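Local coordinates for ribosomal protein L11 methyltransferase (Lactobacillus delbrueckii subsp. bulgaricus ATCC BAA-365, PDB 3GRZ) that probably methylates lysine residues of ribosomal protein L11 with S-adenosyl-L-methionine as methyl donor, this chain being its C-terminal, methyltransferase part, at residues I54-G68 with L119-I133. Sequence-based numbering, arbitrary orientation. Where two conformers were deposited one is given.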
ATOM      1  N   ILE B  54       2.046  -5.635  -3.734  1.00 29.29           N
ATOM      2  CA  ILE B  54       2.494  -5.593  -5.131  1.00 29.63           C
ATOM      3  C   ILE B  54       2.849  -4.157  -5.516  1.00 29.50           C
ATOM      4  O   ILE B  54       3.883  -3.908  -6.146  1.00 28.96           O
ATOM      5  CB  ILE B  54       1.449  -6.180  -6.116  1.00 28.78           C
ATOM      6  CG1 ILE B  54       1.178  -7.648  -5.813  1.00 26.03           C
ATOM      7  CG2 ILE B  54       1.923  -6.044  -7.579  1.00 23.52           C
ATOM      8  CD1 ILE B  54      -0.033  -8.222  -6.575  1.00 28.42           C
ATOM      9  N   GLU B  55       2.010  -3.216  -5.094  1.00 29.40           N
ATOM     10  CA  GLU B  55       2.246  -1.791  -5.333  1.00 31.89           C
ATOM     11  C   GLU B  55       3.583  -1.347  -4.710  1.00 34.65           C
ATOM     12  O   GLU B  55       4.326  -0.576  -5.310  1.00 33.10           O
ATOM     13  CB  GLU B  55       1.066  -0.966  -4.781  1.00 40.84           C
ATOM     14  CG  GLU B  55       1.268   0.555  -4.723  1.00 43.14           C
ATOM     15  CD  GLU B  55       1.150   1.236  -6.081  1.00 48.35           C
ATOM     16  OE1 GLU B  55       0.588   0.628  -7.017  1.00 49.80           O
ATOM     17  OE2 GLU B  55       1.622   2.389  -6.217  1.00 47.75           O
ATOM     18  N   ARG B  56       3.888  -1.882  -3.529  1.00 28.93           N
ATOM     19  CA  ARG B  56       5.128  -1.585  -2.837  1.00 33.46           C
ATOM     20  C   ARG B  56       6.315  -2.195  -3.568  1.00 31.07           C
ATOM     21  O   ARG B  56       7.336  -1.526  -3.757  1.00 35.34           O
ATOM     22  CB  ARG B  56       5.045  -2.079  -1.392  1.00 31.36           C
ATOM     23  CG  ARG B  56       6.319  -1.970  -0.576  1.00 41.05           C
ATOM     24  CD  ARG B  56       6.119  -2.641   0.779  1.00 37.50           C
ATOM     25  NE  ARG B  56       7.350  -2.743   1.547  1.00 36.66           N
ATOM     26  CZ  ARG B  56       8.241  -3.724   1.418  1.00 41.34           C
ATOM     27  NH1 ARG B  56       9.342  -3.729   2.158  1.00 41.16           N
ATOM     28  NH2 ARG B  56       8.044  -4.690   0.540  1.00 41.83           N
ATOM     29  N   ALA B  57       6.176  -3.456  -3.983  1.00 31.64           N
ATOM     30  CA  ALA B  57       7.291  -4.206  -4.571  1.00 28.71           C
ATOM     31  C   ALA B  57       7.633  -3.793  -6.004  1.00 31.72           C
ATOM     32  O   ALA B  57       8.787  -3.878  -6.401  1.00 29.48           O
ATOM     33  CB  ALA B  57       7.032  -5.724  -4.505  1.00 27.82           C
ATOM     34  N   MET B  58       6.642  -3.347  -6.782  1.00 28.62           N
ATOM     35  CA  MET B  58       6.856  -3.150  -8.221  1.00 27.54           C
ATOM     36  C   MET B  58       7.482  -1.802  -8.538  1.00 28.22           C
ATOM     37  O   MET B  58       6.856  -0.952  -9.161  1.00 30.19           O
ATOM     38  CB  MET B  58       5.562  -3.393  -9.045  1.00 27.03           C
ATOM     39  CG  MET B  58       5.802  -3.731 -10.545  1.00 27.87           C
ATOM     40  SD  MET B  58       6.352  -5.427 -10.945  1.00 21.62           S
ATOM     41  CE  MET B  58       4.796  -6.311 -10.726  1.00 28.95           C
ATOM     42  N   VAL B  59       8.738  -1.625  -8.128  1.00 31.03           N
ATOM     43  CA  VAL B  59       9.506  -0.401  -8.435  1.00 31.05           C
ATOM     44  C   VAL B  59      10.186  -0.453  -9.809  1.00 32.55           C
ATOM     45  O   VAL B  59      10.593   0.586 -10.350  1.00 32.59           O
ATOM     46  CB  VAL B  59      10.578  -0.102  -7.336  1.00 27.54           C
ATOM     47  CG1 VAL B  59       9.899   0.122  -5.983  1.00 24.94           C
ATOM     48  CG2 VAL B  59      11.616  -1.265  -7.255  1.00 25.06           C
ATOM     49  N   LYS B  60      10.297  -1.663 -10.360  1.00 32.41           N
ATOM     50  CA  LYS B  60      10.788  -1.903 -11.717  1.00 30.60           C
ATOM     51  C   LYS B  60      10.038  -3.160 -12.217  1.00 28.75           C
ATOM     52  O   LYS B  60       9.426  -3.851 -11.394  1.00 27.86           O
ATOM     53  CB  LYS B  60      12.306  -2.126 -11.696  1.00 30.44           C
ATOM     54  CG  LYS B  60      12.733  -3.412 -10.996  1.00 29.90           C
ATOM     55  CD  LYS B  60      14.253  -3.572 -10.983  1.00 31.75           C
ATOM     56  CE  LYS B  60      14.639  -4.894 -10.372  1.00 44.87           C
ATOM     57  NZ  LYS B  60      16.120  -5.077 -10.347  1.00 49.75           N
ATOM     58  N   PRO B  61      10.066  -3.455 -13.547  1.00 27.14           N
ATOM     59  CA  PRO B  61       9.477  -4.723 -14.027  1.00 28.56           C
ATOM     60  C   PRO B  61      10.100  -5.938 -13.363  1.00 30.82           C
ATOM     61  O   PRO B  61      11.316  -6.124 -13.407  1.00 33.19           O
ATOM     62  CB  PRO B  61       9.786  -4.707 -15.532  1.00 28.17           C
ATOM     63  CG  PRO B  61       9.813  -3.273 -15.860  1.00 26.06           C
ATOM     64  CD  PRO B  61      10.556  -2.656 -14.685  1.00 26.44           C
ATOM     65  N   LEU B  62       9.254  -6.738 -12.729  1.00 26.77           N
ATOM     66  CA  LEU B  62       9.666  -7.958 -12.064  1.00 28.42           C
ATOM     67  C   LEU B  62       8.968  -9.132 -12.716  1.00 31.72           C
ATOM     68  O   LEU B  62       7.844  -8.990 -13.202  1.00 25.77           O
ATOM     69  CB  LEU B  62       9.271  -7.912 -10.579  1.00 27.42           C
ATOM     70  CG  LEU B  62       9.781  -6.754  -9.709  1.00 26.10           C
ATOM     71  CD1 LEU B  62       9.159  -6.832  -8.323  1.00 29.43           C
ATOM     72  CD2 LEU B  62      11.310  -6.720  -9.625  1.00 29.43           C
ATOM     73  N   THR B  63       9.626 -10.290 -12.714  1.00 30.16           N
ATOM     74  CA  THR B  63       8.988 -11.524 -13.141  1.00 31.19           C
ATOM     75  C   THR B  63       8.164 -12.088 -11.973  1.00 32.80           C
ATOM     76  O   THR B  63       8.630 -12.132 -10.832  1.00 28.71           O
ATOM     77  CB  THR B  63      10.017 -12.562 -13.650  1.00 32.19           C
ATOM     78  OG1 THR B  63      10.931 -12.895 -12.598  1.00 31.31           O
ATOM     79  CG2 THR B  63      10.793 -12.008 -14.850  1.00 28.69           C
ATOM     80  N   VAL B  64       6.927 -12.490 -12.270  1.00 29.33           N
ATOM     81  CA  VAL B  64       5.937 -12.794 -11.232  1.00 29.03           C
ATOM     82  C   VAL B  64       5.382 -14.201 -11.400  1.00 31.60           C
ATOM     83  O   VAL B  64       5.096 -14.618 -12.524  1.00 30.36           O
ATOM     84  CB  VAL B  64       4.742 -11.776 -11.260  1.00 25.06           C
ATOM     85  CG1 VAL B  64       3.675 -12.118 -10.216  1.00 27.69           C
ATOM     86  CG2 VAL B  64       5.220 -10.330 -11.089  1.00 31.31           C
ATOM     87  N   ALA B  65       5.256 -14.924 -10.281  1.00 28.55           N
ATOM     88  CA  ALA B  65       4.386 -16.098 -10.192  1.00 28.04           C
ATOM     89  C   ALA B  65       3.272 -15.784  -9.211  1.00 31.23           C
ATOM     90  O   ALA B  65       3.541 -15.394  -8.077  1.00 30.70           O
ATOM     91  CB  ALA B  65       5.147 -17.347  -9.736  1.00 26.60           C
ATOM     92  N   ASP B  66       2.029 -15.942  -9.664  1.00 31.63           N
ATOM     93  CA  ASP B  66       0.847 -15.800  -8.826  1.00 31.85           C
ATOM     94  C   ASP B  66       0.308 -17.193  -8.555  1.00 31.38           C
ATOM     95  O   ASP B  66      -0.251 -17.841  -9.445  1.00 37.59           O
ATOM     96  CB  ASP B  66      -0.204 -14.925  -9.526  1.00 29.85           C
ATOM     97  CG  ASP B  66      -1.507 -14.784  -8.719  1.00 43.93           C
ATOM     98  OD1 ASP B  66      -1.506 -15.028  -7.485  1.00 44.14           O
ATOM     99  OD2 ASP B  66      -2.546 -14.424  -9.330  1.00 41.50           O
ATOM    100  N   VAL B  67       0.478 -17.648  -7.323  1.00 29.90           N
ATOM    101  CA  VAL B  67       0.185 -19.027  -6.950  1.00 27.09           C
ATOM    102  C   VAL B  67      -1.208 -19.100  -6.347  1.00 29.74           C
ATOM    103  O   VAL B  67      -1.527 -18.320  -5.456  1.00 31.86           O
ATOM    104  CB  VAL B  67       1.241 -19.559  -5.938  1.00 28.65           C
ATOM    105  CG1 VAL B  67       0.935 -20.989  -5.521  1.00 34.43           C
ATOM    106  CG2 VAL B  67       2.637 -19.484  -6.538  1.00 28.74           C
ATOM    107  N   GLY B  68      -2.035 -20.033  -6.827  1.00 33.26           N
ATOM    108  CA  GLY B  68      -3.429 -20.129  -6.371  1.00 25.79           C
ATOM    109  C   GLY B  68      -4.259 -18.993  -6.931  1.00 32.56           C
ATOM    110  O   GLY B  68      -5.044 -18.372  -6.216  1.00 27.58           O
ATOM    111  N   LEU B 119       3.966 -24.864  -6.636  1.00 40.63           N
ATOM    112  CA  LEU B 119       4.997 -24.669  -7.649  1.00 42.58           C
ATOM    113  C   LEU B 119       5.615 -25.980  -8.131  1.00 49.26           C
ATOM    114  O   LEU B 119       6.749 -25.979  -8.628  1.00 47.38           O
ATOM    115  CB  LEU B 119       6.085 -23.700  -7.154  1.00 45.15           C
ATOM    116  CG  LEU B 119       5.673 -22.234  -6.960  1.00 39.97           C
ATOM    117  CD1 LEU B 119       6.705 -21.496  -6.126  1.00 45.87           C
ATOM    118  CD2 LEU B 119       5.418 -21.520  -8.285  1.00 45.62           C
ATOM    119  N   ALA B 120       4.847 -27.065  -8.010  0.50 46.88           N
ATOM    120  CA  ALA B 120       5.221 -28.359  -8.573  0.50 47.41           C
ATOM    121  C   ALA B 120       5.334 -28.230 -10.083  0.50 45.56           C
ATOM    122  O   ALA B 120       4.433 -27.705 -10.749  0.50 40.37           O
ATOM    123  CB  ALA B 120       4.202 -29.435  -8.201  0.50 45.00           C
ATOM    124  N   ASP B 121       6.478 -28.653 -10.610  0.50 42.99           N
ATOM    125  CA  ASP B 121       6.683 -28.696 -12.047  0.50 44.30           C
ATOM    126  C   ASP B 121       6.778 -27.306 -12.679  0.50 44.14           C
ATOM    127  O   ASP B 121       6.644 -27.163 -13.902  0.50 41.37           O
ATOM    128  CB  ASP B 121       5.583 -29.533 -12.710  0.50 48.27           C
ATOM    129  CG  ASP B 121       5.652 -31.000 -12.316  0.50 53.77           C
ATOM    130  OD1 ASP B 121       6.631 -31.678 -12.699  0.50 52.18           O
ATOM    131  OD2 ASP B 121       4.727 -31.474 -11.620  0.50 58.60           O
ATOM    132  N   VAL B 122       7.016 -26.285 -11.852  1.00 42.57           N
ATOM    133  CA  VAL B 122       7.288 -24.957 -12.381  1.00 42.87           C
ATOM    134  C   VAL B 122       8.801 -24.813 -12.457  1.00 44.12           C
ATOM    135  O   VAL B 122       9.491 -24.842 -11.434  1.00 38.45           O
ATOM    136  CB  VAL B 122       6.670 -23.841 -11.514  1.00 41.54           C
ATOM    137  CG1 VAL B 122       7.083 -22.484 -12.052  1.00 40.16           C
ATOM    138  CG2 VAL B 122       5.156 -23.960 -11.504  1.00 36.91           C
ATOM    139  N   ASP B 123       9.306 -24.658 -13.676  1.00 47.90           N
ATOM    140  CA  ASP B 123      10.741 -24.740 -13.938  1.00 56.48           C
ATOM    141  C   ASP B 123      11.537 -23.500 -13.557  1.00 56.26           C
ATOM    142  O   ASP B 123      12.630 -23.605 -12.997  1.00 57.67           O
ATOM    143  CB  ASP B 123      10.990 -25.082 -15.411  1.00 62.37           C
ATOM    144  CG  ASP B 123      10.596 -26.511 -15.754  1.00 74.53           C
ATOM    145  OD1 ASP B 123      10.749 -27.402 -14.884  1.00 75.40           O
ATOM    146  OD2 ASP B 123      10.137 -26.742 -16.897  1.00 83.21           O
ATOM    147  N   GLY B 124      10.994 -22.327 -13.864  1.00 49.89           N
ATOM    148  CA  GLY B 124      11.759 -21.090 -13.711  1.00 50.59           C
ATOM    149  C   GLY B 124      11.861 -20.546 -12.298  1.00 41.47           C
ATOM    150  O   GLY B 124      11.341 -21.129 -11.339  1.00 42.72           O
ATOM    151  N   LYS B 125      12.578 -19.436 -12.184  1.00 40.62           N
ATOM    152  CA  LYS B 125      12.663 -18.677 -10.947  0.50 40.11           C
ATOM    153  C   LYS B 125      12.040 -17.296 -11.177  1.00 39.85           C
ATOM    154  O   LYS B 125      11.944 -16.831 -12.316  1.00 41.18           O
ATOM    155  CB  LYS B 125      14.116 -18.540 -10.494  0.50 40.94           C
ATOM    156  CG  LYS B 125      14.898 -19.846 -10.381  0.50 45.51           C
ATOM    157  CD  LYS B 125      16.347 -19.574  -9.965  0.50 45.72           C
ATOM    158  CE  LYS B 125      17.125 -20.866  -9.718  0.50 52.68           C
ATOM    159  NZ  LYS B 125      17.324 -21.676 -10.958  0.50 56.13           N
ATOM    160  N   PHE B 126      11.623 -16.636 -10.102  1.00 34.82           N
ATOM    161  CA  PHE B 126      10.893 -15.378 -10.229  1.00 35.40           C
ATOM    162  C   PHE B 126      11.449 -14.316  -9.291  1.00 32.33           C
ATOM    163  O   PHE B 126      12.044 -14.643  -8.264  1.00 31.99           O
ATOM    164  CB  PHE B 126       9.395 -15.620  -9.941  1.00 33.22           C
ATOM    165  CG  PHE B 126       8.792 -16.744 -10.764  1.00 35.44           C
ATOM    166  CD1 PHE B 126       8.290 -16.493 -12.044  1.00 37.33           C
ATOM    167  CD2 PHE B 126       8.774 -18.055 -10.279  1.00 36.16           C
ATOM    168  CE1 PHE B 126       7.759 -17.527 -12.821  1.00 29.07           C
ATOM    169  CE2 PHE B 126       8.257 -19.100 -11.051  1.00 37.96           C
ATOM    170  CZ  PHE B 126       7.739 -18.838 -12.314  1.00 34.68           C
ATOM    171  N   ASP B 127      11.250 -13.049  -9.649  1.00 28.86           N
ATOM    172  CA  ASP B 127      11.579 -11.918  -8.759  1.00 31.90           C
ATOM    173  C   ASP B 127      10.529 -11.727  -7.676  1.00 33.35           C
ATOM    174  O   ASP B 127      10.814 -11.172  -6.624  1.00 33.51           O
ATOM    175  CB  ASP B 127      11.631 -10.626  -9.555  1.00 25.02           C
ATOM    176  CG  ASP B 127      12.723 -10.627 -10.600  1.00 40.40           C
ATOM    177  OD1 ASP B 127      13.841 -11.093 -10.299  1.00 38.72           O
ATOM    178  OD2 ASP B 127      12.467 -10.149 -11.717  1.00 35.32           O
ATOM    179  N   LEU B 128       9.298 -12.140  -7.974  1.00 35.49           N
ATOM    180  CA  LEU B 128       8.164 -11.904  -7.092  1.00 29.90           C
ATOM    181  C   LEU B 128       7.202 -13.095  -7.108  1.00 31.77           C
ATOM    182  O   LEU B 128       6.681 -13.476  -8.155  1.00 28.49           O
ATOM    183  CB  LEU B 128       7.462 -10.595  -7.467  1.00 28.25           C
ATOM    184  CG  LEU B 128       6.304 -10.141  -6.575  1.00 33.26           C
ATOM    185  CD1 LEU B 128       6.851  -9.623  -5.259  1.00 26.44           C
ATOM    186  CD2 LEU B 128       5.496  -9.056  -7.275  1.00 27.27           C
ATOM    187  N   ILE B 129       7.001 -13.706  -5.949  1.00 28.63           N
ATOM    188  CA  ILE B 129       6.031 -14.780  -5.827  1.00 32.53           C
ATOM    189  C   ILE B 129       4.885 -14.262  -4.956  1.00 35.37           C
ATOM    190  O   ILE B 129       5.118 -13.760  -3.862  1.00 33.68           O
ATOM    191  CB  ILE B 129       6.667 -16.083  -5.260  1.00 30.67           C
ATOM    192  CG1 ILE B 129       7.748 -16.599  -6.225  1.00 39.29           C
ATOM    193  CG2 ILE B 129       5.582 -17.142  -5.009  1.00 29.45           C
ATOM    194  CD1 ILE B 129       8.494 -17.847  -5.765  1.00 33.24           C
ATOM    195  N   VAL B 130       3.656 -14.341  -5.470  1.00 30.85           N
ATOM    196  CA  VAL B 130       2.485 -13.802  -4.779  1.00 28.31           C
ATOM    197  C   VAL B 130       1.520 -14.951  -4.532  1.00 30.28           C
ATOM    198  O   VAL B 130       1.318 -15.793  -5.418  1.00 31.02           O
ATOM    199  CB  VAL B 130       1.765 -12.685  -5.614  1.00 31.68           C
ATOM    200  CG1 VAL B 130       0.615 -12.093  -4.837  1.00 35.99           C
ATOM    201  CG2 VAL B 130       2.732 -11.579  -6.014  1.00 34.18           C
ATOM    202  N   ALA B 131       0.936 -15.004  -3.333  1.00 28.61           N
ATOM    203  CA  ALA B 131      -0.003 -16.076  -2.984  1.00 30.85           C
ATOM    204  C   ALA B 131      -1.033 -15.598  -1.973  1.00 32.90           C
ATOM    205  O   ALA B 131      -0.688 -15.324  -0.828  1.00 30.89           O
ATOM    206  CB  ALA B 131       0.752 -17.291  -2.437  1.00 34.28           C
ATOM    207  N   ASN B 132      -2.284 -15.467  -2.418  1.00 31.24           N
ATOM    208  CA  ASN B 132      -3.406 -15.194  -1.533  1.00 31.64           C
ATOM    209  C   ASN B 132      -4.186 -16.479  -1.363  1.00 34.98           C
ATOM    210  O   ASN B 132      -5.177 -16.725  -2.052  1.00 35.32           O
ATOM    211  CB  ASN B 132      -4.308 -14.073  -2.083  1.00 27.97           C
ATOM    212  CG  ASN B 132      -5.446 -13.715  -1.143  1.00 32.45           C
ATOM    213  OD1 ASN B 132      -5.463 -14.110   0.019  1.00 32.18           O
ATOM    214  ND2 ASN B 132      -6.407 -12.968  -1.648  1.00 34.99           N
ATOM    215  N   ILE B 133      -3.708 -17.313  -0.451  1.00 35.24           N
ATOM    216  CA  ILE B 133      -4.307 -18.613  -0.197  1.00 38.07           C
ATOM    217  C   ILE B 133      -4.246 -18.865   1.316  1.00 37.08           C
ATOM    218  O   ILE B 133      -3.516 -18.179   2.048  1.00 36.06           O
ATOM    219  CB  ILE B 133      -3.606 -19.759  -1.010  1.00 41.45           C
ATOM    220  CG1 ILE B 133      -2.102 -19.778  -0.750  1.00 38.67           C
ATOM    221  CG2 ILE B 133      -3.870 -19.627  -2.530  1.00 44.65           C
ATOM    222  CD1 ILE B 133      -1.284 -20.690  -1.689  1.00 38.93           C
TER
HETATM  223  O   HOH W   1      13.622  -8.047 -12.918  1.00 65.17           O
HETATM  224  O   HOH W   2      12.868 -14.648 -13.404  1.00 39.29           O
HETATM  225  O   HOH W   3      -2.819 -15.961  -5.203  1.00 32.22           O
HETATM  226  O   HOH W   4      -5.617 -16.084  -4.750  1.00 45.03           O
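The Phe126 ring takes the methyl of Ala65 over the centre of one face, a CH-pi contact with CB 3.6 Å from the ring centroid. Val122 CG1 lies in plane at the ring edge, and Leu87 of strand 85-90 also touches the side chain. The two strands, 63-67 and 128-132, are parallel neighbours in the middle of the Rossmann-like sheet of this methyltransferase. Phe126 CG stands anti to its own carbonyl carbon (chi1 -52°), which brings the ring over Ala65. A serine in place of Phe126 would probably leave the Ala65 methyl without its apolar cover and open a gap beside Leu87.

Four backbone bonds hold the strands. Leu128 N to Thr63 O is the more bent one, and Ala65 N gives to Leu128 O. Val130 N to Ala65 O, at 2.8 Å, and Val67 N to Val130 O are nearly straight. On the sheet face of Ala65, Val67 CG2 meets Leu119 CD2 at 3.9 Å and also packs on Ile129 CG2. Helix 135-145 covers this layer. On the other face Val64 CG2 runs alongside Leu128 CD2 at 4.0 Å, and Ala57 CB of helix 44-57 reaches Leu128 CD1 at 4.0 Å.

At the carboxyl ends of the strands, Gly68 and Asn132 are predicted to bind S-adenosyl-L-methionine. One water there accepts from Asn132 N and lies within bonding reach of Asp66 OD1 and Val67 O. Asp66 OD2 is hydrogen-bonded to Thr69 OG1.

At the start of the strands Asp127 breaks the regular pairing. Its OD1 is held by Asn150. Its OD2 accepts a hydrogen bond from a water that also donates to Pro61 O. The Asp127 N-H goes to Thr63 OG1 at 3.0 Å. In return, Thr63 N gives a nearly straight bond (174°) to Asp127 OD2, met on the anti side of the carboxylate and 25° out of its plane.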